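Side-chain contacts in HTH-type transcriptional activator AmpR (Citrobacter freundii, PDB 3KOS), which regulates transcription of the AmpC beta-lactamase gene as a LysR-family regulator, represented here by its effector-binding domain: residues T141-A146 and R158-L163; A145-M150 and S166-Q171. All blocks are in the same frame, centred on the assembly; numbering follows the deposited sequence.

Contact 1: T141-A146 and R158-L163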
# COMPACT_ATOMS: atom_id res chain seq x y z
N THR A 141 -2.71 1.91 2.30
CA THR A 141 -3.76 2.19 1.32
C THR A 141 -5.06 2.58 2.02
O THR A 141 -5.75 3.51 1.61
CB THR A 141 -3.99 0.95 0.44
OG1 THR A 141 -2.76 0.60 -0.20
CG2 THR A 141 -5.07 1.22 -0.63
N MSE A 142 -5.40 1.87 3.09
CA MSE A 142 -6.62 2.19 3.84
C MSE A 142 -6.62 3.65 4.31
O MSE A 142 -7.65 4.33 4.24
CB MSE A 142 -6.76 1.26 5.05
CG MSE A 142 -8.00 1.55 5.85
SE MSE A 142 -7.97 0.61 7.58
CE MSE A 142 -7.73 -1.24 6.96
N LEU A 143 -5.48 4.12 4.82
CA LEU A 143 -5.41 5.48 5.37
C LEU A 143 -5.41 6.55 4.28
O LEU A 143 -5.80 7.70 4.53
CB LEU A 143 -4.20 5.66 6.30
CG LEU A 143 -4.51 5.42 7.79
CD1 LEU A 143 -5.42 6.50 8.35
CD2 LEU A 143 -5.12 4.03 8.02
N GLU A 144 -4.98 6.19 3.08
CA GLU A 144 -5.15 7.09 1.95
C GLU A 144 -6.63 7.28 1.67
O GLU A 144 -7.09 8.40 1.47
CB GLU A 144 -4.42 6.58 0.69
CG GLU A 144 -2.91 6.68 0.80
CD GLU A 144 -2.43 8.11 1.02
OE1 GLU A 144 -1.80 8.38 2.07
OE2 GLU A 144 -2.71 8.97 0.15
N ALA A 145 -7.37 6.17 1.67
CA ALA A 145 -8.82 6.24 1.46
C ALA A 145 -9.50 7.03 2.58
O ALA A 145 -10.40 7.83 2.32
CB ALA A 145 -9.42 4.84 1.36
N ALA A 146 -9.06 6.82 3.82
CA ALA A 146 -9.59 7.56 4.96
C ALA A 146 -9.30 9.07 4.86
O ALA A 146 -10.17 9.89 5.17
CB ALA A 146 -9.07 6.99 6.28
N ARG A 158 -0.01 4.01 15.98
CA ARG A 158 1.40 4.41 16.05
C ARG A 158 2.12 4.33 14.70
O ARG A 158 3.25 4.82 14.56
CB ARG A 158 2.15 3.60 17.11
N MSE A 159 1.50 3.68 13.72
CA MSE A 159 2.10 3.61 12.38
C MSE A 159 1.70 4.81 11.53
O MSE A 159 2.18 4.95 10.39
CB MSE A 159 1.72 2.31 11.68
CG MSE A 159 2.26 1.06 12.36
SE MSE A 159 4.23 1.03 12.28
CE MSE A 159 4.63 0.73 14.18
N PHE A 160 0.85 5.68 12.08
CA PHE A 160 0.34 6.82 11.31
C PHE A 160 0.53 8.16 12.01
O PHE A 160 -0.19 9.11 11.78
CB PHE A 160 -1.11 6.56 10.86
CG PHE A 160 -1.22 5.40 9.92
CD1 PHE A 160 -0.82 5.55 8.59
CD2 PHE A 160 -1.62 4.15 10.36
CE1 PHE A 160 -0.86 4.47 7.71
CE2 PHE A 160 -1.66 3.07 9.48
CZ PHE A 160 -1.29 3.23 8.16
N THR A 161 1.57 8.22 12.85
CA THR A 161 1.85 9.45 13.57
C THR A 161 2.12 10.60 12.60
O THR A 161 1.79 11.74 12.90
CB THR A 161 3.06 9.29 14.54
OG1 THR A 161 4.26 9.12 13.78
CG2 THR A 161 2.87 8.08 15.42
N HIS A 162 2.69 10.30 11.44
CA HIS A 162 2.94 11.35 10.44
C HIS A 162 1.63 12.01 9.97
O HIS A 162 1.58 13.23 9.78
CB HIS A 162 3.76 10.83 9.25
CG HIS A 162 3.15 9.66 8.54
ND1 HIS A 162 3.17 8.38 9.05
CD2 HIS A 162 2.52 9.58 7.34
CE1 HIS A 162 2.56 7.56 8.21
NE2 HIS A 162 2.15 8.26 7.17
N LEU A 163 0.57 11.22 9.82
CA LEU A 163 -0.74 11.74 9.44
C LEU A 163 -1.43 12.47 10.59
O LEU A 163 -2.13 13.45 10.36
CB LEU A 163 -1.66 10.63 8.92
CG LEU A 163 -1.15 9.82 7.72
CD1 LEU A 163 -2.17 8.75 7.31
CD2 LEU A 163 -0.84 10.75 6.54
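Leu143 of helix 139-147 sets its branch point squarely over the ring of Phe160. The CG atom of Leu143 stands 3.7 Å from the centroid of the Phe160 ring and only 8° off the ring normal, a CH-pi contact over the face. CD2 of Leu143 lies 3.9 Å from CE2 and CZ of Phe160, while CB of Leu143 meets CD1 of Leu163, 3.8 Å away. Chi1 of Leu143, -94°, lies off a staggered position, which probably reflects the fit over the ring. CG of Phe160 sits beside the backbone N (chi1 -64°), which sends the ring toward Leu143, and Phe160 occupies the N-cap position of helix 161-165.

The domain has the two-lobed periplasmic-binding-protein fold of LysR regulators, and this buried patch joins helix 139-147 and the start of helix 161-165 beside strand 153-156, where Leu143 and Phe160 both touch Ala155. Phe160 reaches Thr21 of helix 20-37 as well.

Past Leu163 the packing gives way to a looser, polar side. Glu144 and His162 are partly exposed, and OE1 of Glu144 stays 6.5 Å from NE2 of His162, too far for a direct bond. The second subunit approaches here: its Glu144 packs on His162 and comes close to Glu144 of this chain, on which its Ile24 also packs; two like charges so near could favour protonation of one.

Contact 2: A145-M150 and S166-Q171. Unlike the reference sequence in segment 145-150: Ala148 (reference Gly).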
# COMPACT_ATOMS: atom_id res chain seq x y z
N ALA A 145 -7.37 6.17 1.67
CA ALA A 145 -8.82 6.24 1.46
C ALA A 145 -9.50 7.03 2.58
O ALA A 145 -10.40 7.83 2.32
CB ALA A 145 -9.42 4.84 1.36
N ALA A 146 -9.06 6.82 3.82
CA ALA A 146 -9.59 7.56 4.96
C ALA A 146 -9.30 9.07 4.86
O ALA A 146 -10.17 9.89 5.17
CB ALA A 146 -9.07 6.99 6.28
N GLN A 147 -8.10 9.44 4.45
CA GLN A 147 -7.79 10.86 4.28
C GLN A 147 -8.72 11.50 3.26
O GLN A 147 -9.06 12.68 3.38
CB GLN A 147 -6.35 11.07 3.84
CG GLN A 147 -5.31 10.77 4.89
CD GLN A 147 -3.93 10.81 4.30
OE1 GLN A 147 -3.41 11.88 4.00
NE2 GLN A 147 -3.34 9.64 4.11
N ALA A 148 -9.13 10.72 2.27
CA ALA A 148 -10.02 11.21 1.21
C ALA A 148 -11.47 11.28 1.66
O ALA A 148 -12.35 11.70 0.91
CB ALA A 148 -9.91 10.34 -0.05
N GLY A 149 -11.73 10.84 2.89
CA GLY A 149 -13.08 10.80 3.42
C GLY A 149 -13.95 9.67 2.90
O GLY A 149 -15.17 9.78 2.91
N MSE A 150 -13.34 8.57 2.46
CA MSE A 150 -14.11 7.45 1.93
C MSE A 150 -14.86 6.70 3.05
O MSE A 150 -15.84 6.02 2.80
CB MSE A 150 -13.23 6.47 1.13
CG MSE A 150 -12.55 7.07 -0.10
SE MSE A 150 -13.91 7.68 -1.40
CE MSE A 150 -14.68 5.94 -1.81
N SER A 166 0.48 15.92 11.13
CA SER A 166 0.25 16.87 10.05
C SER A 166 -1.24 17.16 9.90
O SER A 166 -1.65 17.90 8.99
CB SER A 166 0.83 16.34 8.73
OG SER A 166 0.17 15.15 8.34
N GLU A 167 -2.04 16.57 10.78
CA GLU A 167 -3.47 16.83 10.85
C GLU A 167 -4.24 16.45 9.59
O GLU A 167 -5.25 17.06 9.26
CB GLU A 167 -3.75 18.28 11.28
CG GLU A 167 -3.12 18.58 12.64
CD GLU A 167 -3.54 19.92 13.23
OE1 GLU A 167 -4.48 20.55 12.71
OE2 GLU A 167 -2.90 20.33 14.23
N ARG A 168 -3.76 15.43 8.89
CA ARG A 168 -4.49 14.86 7.76
C ARG A 168 -5.46 13.77 8.22
O ARG A 168 -6.39 13.40 7.50
CB ARG A 168 -3.50 14.29 6.75
CG ARG A 168 -2.64 15.36 6.10
CD ARG A 168 -1.52 14.73 5.29
NE ARG A 168 -0.51 15.71 4.91
CZ ARG A 168 0.66 15.40 4.35
NH1 ARG A 168 0.96 14.13 4.13
NH2 ARG A 168 1.52 16.36 4.03
N ILE A 169 -5.23 13.26 9.42
CA ILE A 169 -6.12 12.28 10.01
C ILE A 169 -6.27 12.54 11.51
O ILE A 169 -5.36 13.10 12.15
CB ILE A 169 -5.61 10.83 9.76
CG1 ILE A 169 -6.79 9.87 9.56
CG2 ILE A 169 -4.73 10.35 10.88
CD1 ILE A 169 -7.37 9.89 8.16
N VAL A 170 -7.40 12.11 12.05
CA VAL A 170 -7.75 12.32 13.45
C VAL A 170 -8.12 11.00 14.13
O VAL A 170 -8.70 10.12 13.50
CB VAL A 170 -8.98 13.27 13.55
CG1 VAL A 170 -9.54 13.31 14.95
CG2 VAL A 170 -8.59 14.67 13.09
N GLN A 171 -7.80 10.88 15.41
CA GLN A 171 -8.20 9.71 16.20
C GLN A 171 -9.29 10.17 17.15
O GLN A 171 -9.00 10.73 18.21
CB GLN A 171 -7.00 9.17 17.00
CG GLN A 171 -7.29 7.87 17.78
CD GLN A 171 -6.16 7.48 18.74
OE1 GLN A 171 -5.02 7.91 18.59
NE2 GLN A 171 -6.50 6.68 19.74
O HOH W 1 -7.37 14.41 5.39
O HOH W 2 -0.70 12.31 3.56
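Ile169 pushes the end of its side chain against the last turn of helix 139-147, where its CD1 lies 3.9 Å from CB of Ala146 and 3.8 Å from the backbone N of Gln147. The side chain of Gln147 runs at about a right angle to it, and CG of Gln147 passes within 4.0 Å of that same CD1. Farther out, OE1 of Gln147 rests against the aliphatic part of Arg168, 3.7 Å from CD of the arginine, in van der Waals contact. The amide and guanidinium planes are nearly parallel, 7° apart, and a water between them donates to OE1 of Gln147 at 2.8 Å and lies near NH1 of Arg168. A second water donates to O of Gln147 at 3.1 Å and lies near O of Arg168. Both approaches to Arg168 measure 2.5 Å, shorter than expected, so their detail is doubtful.

The glutamine chain is extended beyond CG, and its NE2 is hydrogen-bonded back to O of Leu143, with a weak bond to OE1 of Glu144, which fixes how the amide is turned. Schellman motifs end both helix 139-147, at Gly149, and helix 161-165, at Glu167; in the first, N of Met150 binds O of Ala145 at 3.0 Å and N of Gly149 binds O of Ala146. Around this, Arg168 packs on Arg168 of the second subunit, while Ile169 is backed by Leu164 of helix 161-165 and Leu86 of strand 73-86, and Ala146 by Leu107 of strand 106-109.

Contacts 1 and 2 follow one another along helix 139-147, with centres 7 Å apart, and share Ala145 and Ala146. O of Leu163 ties them together: it lies 3.0 Å from N of Arg168, as part of the Schellman motif at Glu167, and 3.2 Å from N of Ile169, both probable hydrogen bonds, so the loop of contact 2 is hung from the end of helix 161-165. CD1 of Leu143 also packs on CG1 of Ile169 at 3.8 Å, making one apolar layer. Contact 1 is nearer the centre of the chain, about 10 Å against about 16 Å between centres, and its Phe160 side chain is about 6 Å from a bound MES, probably from the crystallisation liquor; both contacts touch the second subunit.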